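Local coordinates for protein transcriptional regulator, TetR family (Myxococcus xanthus, PDB 5K7F) that probably acts as a dimeric, DNA-binding transcriptional repressor that answers to isovaleryl coenzyme A and regulates alternative isovaleryl coenzyme A biosynthesis, at residues Val90-Leu102 with Asp185-Pro199. Residues are numbered along the deposited sequence; the frame is centred on the assembly and turned at random.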
ATOM      1  N   VAL A  90       6.146   3.269  23.542  1.00  7.89           N
ATOM      2  CA  VAL A  90       4.982   2.517  23.088  1.00  6.81           C
ATOM      3  C   VAL A  90       3.726   3.388  23.098  1.00  9.82           C
ATOM      4  O   VAL A  90       2.921   3.326  22.157  1.00  9.30           O
ATOM      5  CB  VAL A  90       4.801   1.207  23.884  1.00 15.42           C
ATOM      6  CG1 VAL A  90       4.124   1.385  25.211  1.00 15.52           C
ATOM      7  CG2 VAL A  90       4.013   0.208  23.012  1.00 19.56           C
ATOM      8  N   GLU A  91       3.559   4.262  24.111  1.00 12.83           N
ATOM      9  CA  GLU A  91       2.447   5.210  24.076  0.60 12.24           C
ATOM     10  C   GLU A  91       2.561   6.125  22.867  1.00 15.00           C
ATOM     11  O   GLU A  91       1.553   6.440  22.218  1.00 10.25           O
ATOM     12  CB  GLU A  91       2.423   6.066  25.351  0.60 14.08           C
ATOM     13  CG  GLU A  91       2.054   5.342  26.645  0.60 21.09           C
ATOM     14  CD  GLU A  91       1.938   6.298  27.853  0.60 22.22           C
ATOM     15  OE1 GLU A  91       1.934   7.551  27.671  0.60 17.39           O
ATOM     16  OE2 GLU A  91       1.863   5.783  28.987  0.60 28.09           O
ATOM     17  N   ARG A  92       3.765   6.511  22.524  1.00  9.92           N
ATOM     18  CA  ARG A  92       3.981   7.348  21.359  1.00  8.95           C
ATOM     19  C   ARG A  92       3.598   6.618  20.047  1.00  8.61           C
ATOM     20  O   ARG A  92       2.922   7.144  19.198  1.00  9.26           O
ATOM     21  CB  ARG A  92       5.422   7.799  21.310  1.00 10.00           C
ATOM     22  CG  ARG A  92       5.704   8.877  20.345  1.00 12.01           C
ATOM     23  CD  ARG A  92       6.956   9.645  20.711  1.00 20.02           C
ATOM     24  NE  ARG A  92       8.114   8.960  20.374  1.00 21.78           N
ATOM     25  CZ  ARG A  92       9.014   8.503  21.227  1.00 15.30           C
ATOM     26  NH1 ARG A  92       8.861   8.686  22.480  1.00 15.34           N
ATOM     27  NH2 ARG A  92      10.013   7.828  20.790  1.00 11.12           N
ATOM     28  N   LEU A  93       4.016   5.361  19.928  1.00  9.50           N
ATOM     29  CA  LEU A  93       3.681   4.599  18.722  1.00  7.51           C
ATOM     30  C   LEU A  93       2.171   4.373  18.617  1.00  6.27           C
ATOM     31  O   LEU A  93       1.590   4.485  17.523  1.00  8.41           O
ATOM     32  CB  LEU A  93       4.426   3.271  18.753  1.00 12.18           C
ATOM     33  CG  LEU A  93       5.893   3.361  18.319  1.00 10.31           C
ATOM     34  CD1 LEU A  93       6.602   2.154  18.829  1.00  8.70           C
ATOM     35  CD2 LEU A  93       5.979   3.515  16.802  1.00 10.85           C
ATOM     36  N   ARG A  94       1.507   4.107  19.762  1.00  9.10           N
ATOM     37  CA  ARG A  94       0.058   3.900  19.752  1.00 10.29           C
ATOM     38  C   ARG A  94      -0.683   5.171  19.318  1.00  8.63           C
ATOM     39  O   ARG A  94      -1.623   5.115  18.509  1.00  8.73           O
ATOM     40  CB  ARG A  94      -0.435   3.491  21.141  1.00 13.62           C
ATOM     41  CG  ARG A  94       0.004   2.131  21.570  1.00 13.52           C
ATOM     42  CD  ARG A  94      -0.520   1.773  22.966  1.00 11.71           C
ATOM     43  NE  ARG A  94      -0.005   0.490  23.409  1.00 16.43           N
ATOM     44  CZ  ARG A  94       0.424   0.226  24.645  1.00 20.34           C
ATOM     45  NH1 ARG A  94       0.396   1.165  25.585  1.00 25.02           N
ATOM     46  NH2 ARG A  94       0.894  -0.980  24.930  1.00 18.38           N
ATOM     47  N   ALA A  95      -0.235   6.313  19.809  1.00  8.43           N
ATOM     48  CA  ALA A  95      -0.850   7.583  19.420  1.00 14.86           C
ATOM     49  C   ALA A  95      -0.528   7.926  17.974  1.00 14.18           C
ATOM     50  O   ALA A  95      -1.399   8.442  17.258  1.00  8.08           O
ATOM     51  CB  ALA A  95      -0.403   8.707  20.353  1.00 10.42           C
ATOM     52  N   CYS A  96       0.715   7.632  17.532  1.00 10.69           N
ATOM     53  CA  CYS A  96       1.141   7.936  16.169  1.00  8.97           C
ATOM     54  C   CYS A  96       0.319   7.142  15.166  1.00  6.23           C
ATOM     55  O   CYS A  96      -0.182   7.679  14.171  1.00  6.23           O
ATOM     56  CB  CYS A  96       2.628   7.657  16.024  1.00  8.70           C
ATOM     57  SG  CYS A  96       3.406   8.359  14.553  1.00 11.05           S
ATOM     58  N   MET A  97       0.111   5.858  15.461  1.00  7.87           N
ATOM     59  CA  MET A  97      -0.690   5.004  14.601  1.00  8.73           C
ATOM     60  C   MET A  97      -2.125   5.505  14.494  1.00  6.16           C
ATOM     61  O   MET A  97      -2.695   5.548  13.392  1.00  8.16           O
ATOM     62  CB  MET A  97      -0.698   3.575  15.126  1.00 10.67           C
ATOM     63  CG  MET A  97      -1.458   2.645  14.178  1.00  9.17           C
ATOM     64  SD  MET A  97      -1.288   0.911  14.633  1.00 10.54           S
ATOM     65  CE  MET A  97      -0.246   0.355  13.315  1.00 10.46           C
ATOM     66  N   ARG A  98      -2.740   5.846  15.637  1.00  8.11           N
ATOM     67  CA  ARG A  98      -4.114   6.334  15.594  1.00  6.60           C
ATOM     68  C   ARG A  98      -4.212   7.628  14.777  1.00  7.09           C
ATOM     69  O   ARG A  98      -5.027   7.719  13.842  1.00  8.10           O
ATOM     70  CB  ARG A  98      -4.645   6.512  17.010  1.00  9.73           C
ATOM     71  CG  ARG A  98      -6.111   6.928  17.088  1.00 12.26           C
ATOM     72  CD  ARG A  98      -6.555   7.005  18.544  1.00 14.60           C
ATOM     73  NE  ARG A  98      -8.009   7.131  18.729  1.00 16.75           N
ATOM     74  CZ  ARG A  98      -8.885   6.123  18.733  1.00 22.04           C
ATOM     75  NH1 ARG A  98      -8.518   4.847  18.519  1.00 13.80           N
ATOM     76  NH2 ARG A  98     -10.157   6.398  18.968  1.00 17.16           N
ATOM     77  N   HIS A  99      -3.336   8.595  15.046  1.00  5.53           N
ATOM     78  CA  HIS A  99      -3.346   9.830  14.250  1.00  5.51           C
ATOM     79  C   HIS A  99      -3.101   9.572  12.762  1.00  8.74           C
ATOM     80  O   HIS A  99      -3.739  10.196  11.900  1.00  9.30           O
ATOM     81  CB  HIS A  99      -2.313  10.803  14.803  1.00  5.40           C
ATOM     82  CG  HIS A  99      -2.761  11.516  16.069  1.00 10.71           C
ATOM     83  ND1 HIS A  99      -3.798  12.420  16.098  1.00 15.54           N
ATOM     84  CD2 HIS A  99      -2.335  11.402  17.351  1.00  9.38           C
ATOM     85  CE1 HIS A  99      -3.968  12.862  17.337  1.00 15.25           C
ATOM     86  NE2 HIS A  99      -3.084  12.265  18.121  1.00 18.19           N
ATOM     87  N   ASN A 100      -2.158   8.670  12.430  1.00  4.51           N
ATOM     88  CA  ASN A 100      -1.873   8.375  11.022  1.00  9.13           C
ATOM     89  C   ASN A 100      -3.094   7.748  10.319  1.00  8.42           C
ATOM     90  O   ASN A 100      -3.369   8.031   9.151  1.00  9.45           O
ATOM     91  CB  ASN A 100      -0.652   7.462  10.946  1.00  8.40           C
ATOM     92  CG  ASN A 100       0.075   7.497   9.624  1.00 11.68           C
ATOM     93  OD1 ASN A 100       1.276   7.254   9.613  1.00  7.01           O
ATOM     94  ND2 ASN A 100      -0.613   7.781   8.527  1.00  9.23           N
ATOM     95  N   ILE A 101      -3.835   6.878  11.008  1.00  4.81           N
ATOM     96  CA  ILE A 101      -4.988   6.255  10.379  1.00  5.00           C
ATOM     97  C   ILE A 101      -6.046   7.305  10.087  1.00 10.10           C
ATOM     98  O   ILE A 101      -6.720   7.273   9.046  1.00 12.32           O
ATOM     99  CB  ILE A 101      -5.540   5.129  11.272  1.00 15.52           C
ATOM    100  CG1 ILE A 101      -4.598   3.936  11.280  1.00  5.01           C
ATOM    101  CG2 ILE A 101      -6.932   4.643  10.782  1.00 11.73           C
ATOM    102  CD1 ILE A 101      -4.852   2.942  12.389  1.00  5.63           C
ATOM    103  N   LEU A 102      -6.205   8.242  11.002  1.00  6.21           N
ATOM    104  CA  LEU A 102      -7.137   9.341  10.763  1.00  9.07           C
ATOM    105  C   LEU A 102      -6.678  10.195   9.575  1.00 11.12           C
ATOM    106  O   LEU A 102      -7.474  10.536   8.698  1.00  9.28           O
ATOM    107  CB  LEU A 102      -7.323  10.175  12.049  1.00  9.06           C
ATOM    108  CG  LEU A 102      -7.931   9.471  13.299  1.00  6.69           C
ATOM    109  CD1 LEU A 102      -7.953  10.393  14.494  1.00 14.75           C
ATOM    110  CD2 LEU A 102      -9.290   8.841  13.000  1.00  9.08           C
ATOM    111  N   ASP A 185     -13.631   4.169  11.412  1.00 14.05           N
ATOM    112  CA  ASP A 185     -12.245   4.504  11.479  1.00 14.50           C
ATOM    113  C   ASP A 185     -11.687   4.192  12.867  1.00 15.17           C
ATOM    114  O   ASP A 185     -10.620   3.694  13.007  1.00 11.34           O
ATOM    115  CB  ASP A 185     -11.974   6.017  11.166  1.00 13.53           C
ATOM    116  CG  ASP A 185     -12.896   7.055  11.932  1.00 19.55           C
ATOM    117  OD1 ASP A 185     -13.753   6.715  12.714  1.00 16.36           O
ATOM    118  OD2 ASP A 185     -12.715   8.266  11.671  1.00 16.12           O
ATOM    119  N   GLU A 186     -12.461   4.540  13.888  1.00 10.68           N
ATOM    120  CA  GLU A 186     -12.027   4.303  15.264  1.00 10.52           C
ATOM    121  C   GLU A 186     -11.931   2.812  15.576  1.00 13.18           C
ATOM    122  O   GLU A 186     -11.023   2.391  16.304  1.00 13.52           O
ATOM    123  CB  GLU A 186     -12.978   4.992  16.242  1.00 13.48           C
ATOM    124  CG  GLU A 186     -12.884   6.501  16.193  1.00 14.33           C
ATOM    125  CD  GLU A 186     -13.544   7.191  17.374  1.00 18.35           C
ATOM    126  OE1 GLU A 186     -14.668   6.816  17.800  1.00 17.86           O
ATOM    127  OE2 GLU A 186     -12.911   8.129  17.887  1.00 16.70           O
ATOM    128  N   GLN A 187     -12.855   1.997  15.056  1.00 11.12           N
ATOM    129  CA  GLN A 187     -12.764   0.554  15.276  1.00  8.41           C
ATOM    130  C   GLN A 187     -11.508  -0.008  14.610  1.00  7.81           C
ATOM    131  O   GLN A 187     -10.832  -0.876  15.186  1.00 11.12           O
ATOM    132  CB  GLN A 187     -14.006  -0.155  14.748  1.00 10.69           C
ATOM    133  CG  GLN A 187     -15.228  -0.005  15.601  1.00 13.76           C
ATOM    134  CD  GLN A 187     -16.506  -0.455  14.900  1.00 12.88           C
ATOM    135  OE1 GLN A 187     -16.760  -0.122  13.749  1.00 15.17           O
ATOM    136  NE2 GLN A 187     -17.316  -1.236  15.607  1.00 22.08           N
ATOM    137  N   ILE A 188     -11.163   0.518  13.428  1.00  7.58           N
ATOM    138  CA  ILE A 188      -9.970   0.059  12.707  1.00  9.97           C
ATOM    139  C   ILE A 188      -8.743   0.443  13.511  1.00  7.91           C
ATOM    140  O   ILE A 188      -7.860  -0.396  13.744  1.00  9.21           O
ATOM    141  CB  ILE A 188      -9.887   0.612  11.263  1.00  4.02           C
ATOM    142  CG1 ILE A 188     -11.073   0.083  10.428  1.00  6.91           C
ATOM    143  CG2 ILE A 188      -8.522   0.201  10.610  1.00  9.87           C
ATOM    144  CD1 ILE A 188     -11.401   0.827   9.127  1.00  5.36           C
ATOM    145  N   ALA A 189      -8.700   1.678  14.022  1.00  8.92           N
ATOM    146  CA  ALA A 189      -7.531   2.089  14.803  1.00  9.47           C
ATOM    147  C   ALA A 189      -7.440   1.317  16.111  1.00  9.76           C
ATOM    148  O   ALA A 189      -6.346   0.882  16.512  1.00 10.97           O
ATOM    149  CB  ALA A 189      -7.561   3.591  15.068  1.00  9.76           C
ATOM    150  N   ASP A 190      -8.573   1.132  16.802  1.00 10.04           N
ATOM    151  CA  ASP A 190      -8.518   0.400  18.060  1.00 12.91           C
ATOM    152  C   ASP A 190      -7.930  -0.983  17.815  1.00 13.42           C
ATOM    153  O   ASP A 190      -7.119  -1.481  18.611  1.00 12.84           O
ATOM    154  CB  ASP A 190      -9.917   0.296  18.685  1.00 13.88           C
ATOM    155  CG  ASP A 190     -10.371   1.584  19.358  1.00 23.61           C
ATOM    156  OD1 ASP A 190      -9.543   2.472  19.632  1.00 20.09           O
ATOM    157  OD2 ASP A 190     -11.579   1.687  19.640  1.00 17.79           O
ATOM    158  N   GLY A 191      -8.317  -1.599  16.707  1.00 10.62           N
ATOM    159  CA  GLY A 191      -7.911  -2.955  16.400  1.00  8.90           C
ATOM    160  C   GLY A 191      -6.466  -3.072  15.964  1.00 11.58           C
ATOM    161  O   GLY A 191      -5.761  -4.015  16.366  1.00 14.47           O
ATOM    162  N   MET A 192      -6.023  -2.136  15.115  1.00  9.72           N
ATOM    163  CA  MET A 192      -4.644  -2.170  14.617  1.00  9.59           C
ATOM    164  C   MET A 192      -3.654  -1.922  15.745  1.00 13.19           C
ATOM    165  O   MET A 192      -2.622  -2.599  15.853  1.00 12.13           O
ATOM    166  CB  MET A 192      -4.458  -1.139  13.512  1.00  9.45           C
ATOM    167  CG  MET A 192      -4.996  -1.614  12.160  1.00 11.32           C
ATOM    168  SD  MET A 192      -4.481  -0.599  10.751  1.00 10.47           S
ATOM    169  CE  MET A 192      -5.551  -1.308   9.535  1.00 17.74           C
ATOM    170  N   VAL A 193      -3.954  -0.951  16.597  1.00  8.49           N
ATOM    171  CA  VAL A 193      -3.071  -0.628  17.708  1.00 11.77           C
ATOM    172  C   VAL A 193      -3.019  -1.792  18.661  1.00 10.24           C
ATOM    173  O   VAL A 193      -1.971  -2.099  19.232  1.00 12.67           O
ATOM    174  CB  VAL A 193      -3.534   0.665  18.421  1.00 15.36           C
ATOM    175  CG1 VAL A 193      -2.817   0.842  19.731  1.00 18.71           C
ATOM    176  CG2 VAL A 193      -3.253   1.850  17.525  1.00 19.55           C
ATOM    177  N   GLY A 194      -4.163  -2.451  18.856  1.00 10.26           N
ATOM    178  CA  GLY A 194      -4.216  -3.603  19.744  1.00 16.21           C
ATOM    179  C   GLY A 194      -3.390  -4.767  19.239  1.00 13.89           C
ATOM    180  O   GLY A 194      -2.844  -5.532  20.043  1.00 16.94           O
ATOM    181  N   MET A 195      -3.266  -4.895  17.914  1.00 12.83           N
ATOM    182  CA  MET A 195      -2.462  -5.961  17.297  1.00 11.91           C
ATOM    183  C   MET A 195      -0.972  -5.707  17.448  1.00 18.54           C
ATOM    184  O   MET A 195      -0.205  -6.614  17.803  1.00 17.89           O
ATOM    185  CB  MET A 195      -2.761  -6.076  15.807  1.00 21.75           C
ATOM    186  CG  MET A 195      -4.064  -6.635  15.442  1.00 25.87           C
ATOM    187  SD  MET A 195      -3.937  -7.292  13.751  1.00 20.63           S
ATOM    188  CE  MET A 195      -3.326  -8.875  14.092  1.00 22.07           C
ATOM    189  N   LEU A 196      -0.522  -4.508  17.076  1.00 14.43           N
ATOM    190  CA  LEU A 196       0.907  -4.242  17.070  1.00 13.05           C
ATOM    191  C   LEU A 196       1.436  -3.862  18.434  1.00 14.66           C
ATOM    192  O   LEU A 196       2.586  -4.192  18.760  1.00 13.68           O
ATOM    193  CB  LEU A 196       1.234  -3.126  16.079  1.00 20.87           C
ATOM    194  CG  LEU A 196       1.537  -3.481  14.624  1.00 19.82           C
ATOM    195  CD1 LEU A 196       2.484  -2.447  14.036  1.00 20.90           C
ATOM    196  CD2 LEU A 196       2.102  -4.895  14.410  1.00 18.09           C
ATOM    197  N   PHE A 197       0.640  -3.164  19.240  1.00 10.91           N
ATOM    198  CA  PHE A 197       1.110  -2.580  20.492  1.00 14.78           C
ATOM    199  C   PHE A 197       0.195  -2.953  21.656  1.00 12.49           C
ATOM    200  O   PHE A 197      -0.304  -2.089  22.372  1.00 13.02           O
ATOM    201  CB  PHE A 197       1.207  -1.062  20.348  1.00 13.82           C
ATOM    202  CG  PHE A 197       1.937  -0.600  19.107  1.00 11.55           C
ATOM    203  CD1 PHE A 197       3.270  -0.893  18.915  1.00 12.21           C
ATOM    204  CD2 PHE A 197       1.288   0.127  18.124  1.00  7.72           C
ATOM    205  CE1 PHE A 197       3.934  -0.476  17.782  1.00 14.03           C
ATOM    206  CE2 PHE A 197       1.954   0.576  17.006  1.00  9.32           C
ATOM    207  CZ  PHE A 197       3.280   0.266  16.821  1.00 13.54           C
ATOM    208  N   PRO A 198      -0.036  -4.238  21.883  1.00 12.46           N
ATOM    209  CA  PRO A 198      -0.825  -4.653  23.040  1.00 20.45           C
ATOM    210  C   PRO A 198      -0.053  -4.407  24.323  1.00 18.76           C
ATOM    211  O   PRO A 198       1.167  -4.188  24.289  1.00 20.23           O
ATOM    212  CB  PRO A 198      -1.017  -6.153  22.802  1.00 21.91           C
ATOM    213  CG  PRO A 198       0.254  -6.544  22.155  1.00 13.97           C
ATOM    214  CD  PRO A 198       0.601  -5.379  21.232  1.00 11.43           C
ATOM    215  N   PRO A 199      -0.708  -4.463  25.476  1.00 22.84           N
ATOM    216  CA  PRO A 199       0.044  -4.558  26.734  1.00 30.66           C
ATOM    217  C   PRO A 199       1.033  -5.714  26.688  1.00 32.65           C
ATOM    218  O   PRO A 199       0.704  -6.835  26.277  1.00 23.94           O
ATOM    219  CB  PRO A 199      -1.048  -4.777  27.784  1.00 30.38           C
ATOM    220  CG  PRO A 199      -2.269  -4.116  27.176  1.00 30.83           C
ATOM    221  CD  PRO A 199      -2.157  -4.311  25.696  1.00 29.38           C
TER
HETATM  222  O   HOH W   1     -11.948   4.431  19.881  1.00 18.01           O
HETATM  223  O   HOH W   2      -5.934   3.560  18.363  1.00 22.24           O
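F197, the first residue beyond the end of helix 185-196, turns its ring back against helix 90-102, where L93 lays its CB over one face, 4.0 Å from the centroid. L196, its neighbour in sequence, covers the opposite face with its own CB, so a flat aromatic group suits this slot between two aliphatic side chains. The M97 sulfur approaches the same ring obliquely as a Met-aromatic contact, SD 4.0 Å from CE2 of F197. M97 swings CG away from its own backbone N (chi1 -176°), which sends the chain toward the second helix, and the bend at chi3 carries CE to L196 while SD rests 3.6 Å from CG2 of V193. Farther along, I101 sets CD1 against A189, whose small methyl lets the backbones approach to 5.5 Å between the CA atoms of R98 and A189.

Two arginines border this apolar seam. R94 runs its extended chain past V193 and the CB of F197, with CG 3.6 Å from V193 CG1. Its NE then donates to the carbonyl O of F197 (2.8 Å, 147°), and NH2 adds weak bonds to the O atoms of F197 and P198, gripping the turn where the helix has ended. V90 CG1 lies over one face of this guanidinium. R98, also extended, offers NH1 to OD1 of D190 at 2.8 Å, from above the carboxylate plane, while NH2 forms a longer salt bridge to E186 and shares a water with D190 OD2.

The two helical segments run roughly antiparallel, their axes 148° apart, in the ligand-binding and dimerisation domain of the TetR fold. Apolar contacts thus fill the interface, while R94 binds the carbonyls just past the helix end and R98 the carboxylates of D190 and E186, joining helix 90-102 to a helix that also packs on the second subunit through M195 and L196, as the last helices of TetR-family proteins commonly do.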